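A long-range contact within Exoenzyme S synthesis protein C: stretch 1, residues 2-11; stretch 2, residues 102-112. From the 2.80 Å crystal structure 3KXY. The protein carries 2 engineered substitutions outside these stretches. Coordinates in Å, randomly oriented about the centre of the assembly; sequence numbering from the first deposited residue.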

# COMPACT_ATOMS: atom_id res chain seq x y z
N ASP J 2 -16.08 20.44 4.09
CA ASP J 2 -15.27 19.35 4.62
C ASP J 2 -14.87 18.37 3.51
O ASP J 2 -15.37 18.45 2.39
N LEU J 3 -13.96 17.46 3.83
CA LEU J 3 -13.45 16.50 2.86
C LEU J 3 -14.53 15.52 2.40
O LEU J 3 -14.63 15.21 1.21
N THR J 4 -15.32 15.04 3.35
CA THR J 4 -16.38 14.07 3.05
C THR J 4 -17.30 14.56 1.93
O THR J 4 -17.60 13.81 1.00
N SER J 5 -17.75 15.80 2.03
CA SER J 5 -18.65 16.37 1.04
C SER J 5 -17.94 16.62 -0.29
O SER J 5 -18.56 16.59 -1.35
N LYS J 6 -16.64 16.88 -0.21
CA LYS J 6 -15.84 17.10 -1.41
C LYS J 6 -15.78 15.81 -2.22
O LYS J 6 -15.85 15.84 -3.45
N VAL J 7 -15.66 14.68 -1.53
CA VAL J 7 -15.63 13.38 -2.18
C VAL J 7 -17.02 12.95 -2.62
O VAL J 7 -17.19 12.38 -3.70
N ASN J 8 -18.02 13.23 -1.79
CA ASN J 8 -19.40 12.95 -2.14
C ASN J 8 -19.80 13.66 -3.43
O ASN J 8 -20.64 13.19 -4.18
N ARG J 9 -19.18 14.82 -3.66
CA ARG J 9 -19.42 15.59 -4.87
C ARG J 9 -18.83 14.87 -6.07
O ARG J 9 -19.40 14.89 -7.16
N LEU J 10 -17.68 14.24 -5.86
CA LEU J 10 -17.00 13.51 -6.92
C LEU J 10 -17.73 12.22 -7.25
O LEU J 10 -17.82 11.82 -8.41
N LEU J 11 -18.26 11.56 -6.22
CA LEU J 11 -18.98 10.31 -6.41
C LEU J 11 -20.35 10.54 -7.05
O LEU J 11 -20.89 9.65 -7.71
N LEU J 102 -4.20 10.28 -2.83
CA LEU J 102 -4.02 11.40 -1.92
C LEU J 102 -5.04 12.49 -2.22
O LEU J 102 -5.35 12.76 -3.38
N ALA J 103 -5.57 13.11 -1.17
CA ALA J 103 -6.58 14.15 -1.32
C ALA J 103 -6.08 15.30 -2.20
O ALA J 103 -6.88 16.09 -2.71
N ALA J 104 -4.77 15.38 -2.38
CA ALA J 104 -4.17 16.45 -3.17
C ALA J 104 -4.33 16.22 -4.67
O ALA J 104 -4.38 17.18 -5.45
N GLN J 105 -4.41 14.96 -5.07
CA GLN J 105 -4.56 14.61 -6.48
C GLN J 105 -5.92 13.98 -6.77
O GLN J 105 -6.17 13.50 -7.87
N LEU J 106 -6.80 14.00 -5.77
CA LEU J 106 -8.12 13.41 -5.91
C LEU J 106 -9.03 14.23 -6.82
O LEU J 106 -9.63 15.22 -6.39
N THR J 107 -9.12 13.82 -8.08
CA THR J 107 -10.03 14.45 -9.03
C THR J 107 -10.89 13.36 -9.67
O THR J 107 -10.65 12.17 -9.45
N LEU J 108 -11.89 13.77 -10.44
CA LEU J 108 -12.73 12.80 -11.13
C LEU J 108 -11.90 11.98 -12.11
O LEU J 108 -11.95 10.75 -12.10
N GLU J 109 -11.12 12.67 -12.94
CA GLU J 109 -10.28 12.01 -13.93
C GLU J 109 -9.34 10.99 -13.30
O GLU J 109 -9.18 9.88 -13.80
N CYS J 110 -8.73 11.38 -12.18
CA CYS J 110 -7.79 10.52 -11.48
C CYS J 110 -8.50 9.33 -10.82
O CYS J 110 -7.97 8.22 -10.80
N PHE J 111 -9.69 9.58 -10.29
CA PHE J 111 -10.48 8.54 -9.64
C PHE J 111 -10.89 7.44 -10.61
O PHE J 111 -10.77 6.25 -10.32
N GLU J 112 -11.39 7.85 -11.78
CA GLU J 112 -11.81 6.90 -12.80
C GLU J 112 -10.63 6.12 -13.35
O GLU J 112 -10.73 4.92 -13.61

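Packing of the first helix of Exoenzyme S synthesis protein C, which begins at Leu-3 and runs on past Leu-11, against residues 102-112, a turn leading into a second helix that starts at Leu-108. The two helix axes cross at -70° and come no closer than 11.0 Å, and the stretches together bury 375 Å², most of it on apolar residues. Leu-102 (m, t) lies out of reach of the first helix, and its carbonyl O accepts a 2.9 Å hydrogen bond from the backbone N of Gln-105, which helps to close the turn. Ala-103 opens the contact: its CB points toward the first helix and meets CD1 of Leu-3 at 4.4 Å. Leu-3 (t, p) leaves its backbone sideways, but its end swings nearer, so this loose touch is made by the tip of the side chain. Ala-104 and Gln-105 (m, p) are exposed and take no part. Leu-106 (t, p) follows as the main apolar residue of the turn, directed toward the helix and buried. Its CD2 lies 3.6 Å from CG2 of Val-7 (t), while its CD1 lies 3.9 Å from CD1 of Leu-10, so its forked end reaches two residues one helical turn apart. Its backbone also supplies the one polar link across the contact: NZ of Lys-6 donates a weak hydrogen bond, 3.5 Å long, to O of Leu-106. Lys-6 (t, m, t, t) points toward the turn, and its extended outer chain carries the ammonium group to this carbonyl at the exposed margin. Thr-107 (p) turns its CB away and serves its own helix instead, with OG1 capping the N-terminus by accepting from N of Cys-110 at 3.2 Å. Its backbone is nevertheless covered, because CD1 of Leu-10 sits 3.4 Å from C of Thr-107 and 3.6 Å from N of Leu-108. Leu-10 (t, t) thus packs directly on the main chain where the second helix begins, in keeping with the 6.0 Å between CA of Leu-10 and CA of Leu-108. With 104 Å² covered, it is the largest single contributor to the contact. Leu-108 (t, p) projects sideways, and its CD1 approaches CD2 of Leu-10 at 4.4 Å. Glu-109 (t, t) points away, and Cys-110 (t), directed sideways, makes no contact. Phe-111 (t, chi2 80°) returns toward the first helix, one turn after Leu-108. CD2 of Leu-10 rests over one face of its ring, 3.8 Å from CG of Phe-111, in a CH-pi arrangement 28° off the ring normal. Leu-11 (m, t) leaves sideways but bends its end nearer, placing CD2 3.9 Å from CZ of Phe-111, so consecutive leucines both contact the buried ring. Glu-112 (m, t) is too distant to touch the first helix, and its OE2 is hydrogen-bonded elsewhere in the structure.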

# COMPACT_ATOMS: atom_id res chain seq x y z
CB ASP J 2 -16.01 18.61 5.74
CG ASP J 2 -17.34 18.04 5.29
OD1 ASP J 2 -18.39 18.49 5.79
OD2 ASP J 2 -17.34 17.12 4.44
CB LEU J 3 -12.25 15.74 3.42
CG LEU J 3 -11.61 14.70 2.50
CD1 LEU J 3 -11.21 15.33 1.17
CD2 LEU J 3 -10.41 14.05 3.16
CB THR J 4 -17.22 13.74 4.30
OG1 THR J 4 -16.42 12.99 5.22
CG2 THR J 4 -18.44 12.92 3.92
CB SER J 5 -19.30 17.65 1.56
OG SER J 5 -18.31 18.58 1.98
CB LYS J 6 -14.43 17.56 -1.03
CG LYS J 6 -13.69 18.35 -2.11
CD LYS J 6 -13.26 17.46 -3.27
CE LYS J 6 -12.54 18.27 -4.34
NZ LYS J 6 -12.14 17.42 -5.50
CB VAL J 7 -15.01 12.30 -1.27
CG1 VAL J 7 -15.07 10.94 -1.94
CG2 VAL J 7 -13.57 12.66 -0.93
CB ASN J 8 -20.34 13.36 -1.00
CG ASN J 8 -20.34 12.36 0.14
OD1 ASN J 8 -20.07 11.18 -0.05
ND2 ASN J 8 -20.64 12.84 1.34
CB ARG J 9 -18.80 16.99 -4.73
CG ARG J 9 -19.13 17.94 -5.87
CD ARG J 9 -20.63 18.08 -6.04
NE ARG J 9 -21.00 19.29 -6.77
CZ ARG J 9 -20.84 19.45 -8.08
NH1 ARG J 9 -20.31 18.48 -8.81
NH2 ARG J 9 -21.21 20.59 -8.66
CB LEU J 10 -15.55 13.22 -6.51
CG LEU J 10 -14.63 12.53 -7.52
CD1 LEU J 10 -13.17 12.84 -7.20
CD2 LEU J 10 -14.87 11.03 -7.56
CB LEU J 11 -19.12 9.57 -5.08
CG LEU J 11 -17.82 9.05 -4.48
CD1 LEU J 11 -18.03 8.53 -3.07
CD2 LEU J 11 -17.20 7.97 -5.37
CB LEU J 102 -2.60 11.97 -2.04
CG LEU J 102 -1.46 11.00 -1.73
CD1 LEU J 102 -0.12 11.70 -1.90
CD2 LEU J 102 -1.61 10.44 -0.33
CB ALA J 103 -7.00 14.68 0.04
CB ALA J 104 -2.69 16.61 -2.82
CB GLN J 105 -3.44 13.65 -6.93
CG GLN J 105 -2.05 14.27 -6.92
CD GLN J 105 -1.46 14.37 -5.52
OE1 GLN J 105 -1.85 13.64 -4.61
NE2 GLN J 105 -0.50 15.28 -5.35
CB LEU J 106 -8.78 13.23 -4.55
CG LEU J 106 -10.20 12.66 -4.57
CD1 LEU J 106 -10.22 11.30 -5.26
CD2 LEU J 106 -10.77 12.55 -3.16
CB THR J 107 -9.28 15.21 -10.13
OG1 THR J 107 -8.50 14.29 -10.92
CG2 THR J 107 -8.35 16.25 -9.52
CB LEU J 108 -13.87 13.51 -11.88
CG LEU J 108 -14.75 12.61 -12.75
CD1 LEU J 108 -15.38 11.50 -11.92
CD2 LEU J 108 -15.82 13.43 -13.45
CB GLU J 109 -9.47 13.05 -14.71
CG GLU J 109 -8.49 12.46 -15.71
CD GLU J 109 -7.71 13.53 -16.45
OE1 GLU J 109 -7.99 14.73 -16.23
OE2 GLU J 109 -6.82 13.18 -17.25
CB CYS J 110 -7.01 11.32 -10.44
SG CYS J 110 -5.76 10.38 -9.55
CB PHE J 111 -11.72 9.13 -8.97
CG PHE J 111 -12.68 8.10 -8.45
CD1 PHE J 111 -12.45 7.46 -7.25
CD2 PHE J 111 -13.82 7.77 -9.17
CE1 PHE J 111 -13.33 6.51 -6.77
CE2 PHE J 111 -14.70 6.82 -8.70
CZ PHE J 111 -14.46 6.19 -7.50
CB GLU J 112 -12.55 7.62 -13.93
CG GLU J 112 -13.91 8.18 -13.53
CD GLU J 112 -14.69 8.71 -14.71
OE1 GLU J 112 -14.19 8.61 -15.85
OE2 GLU J 112 -15.81 9.24 -14.51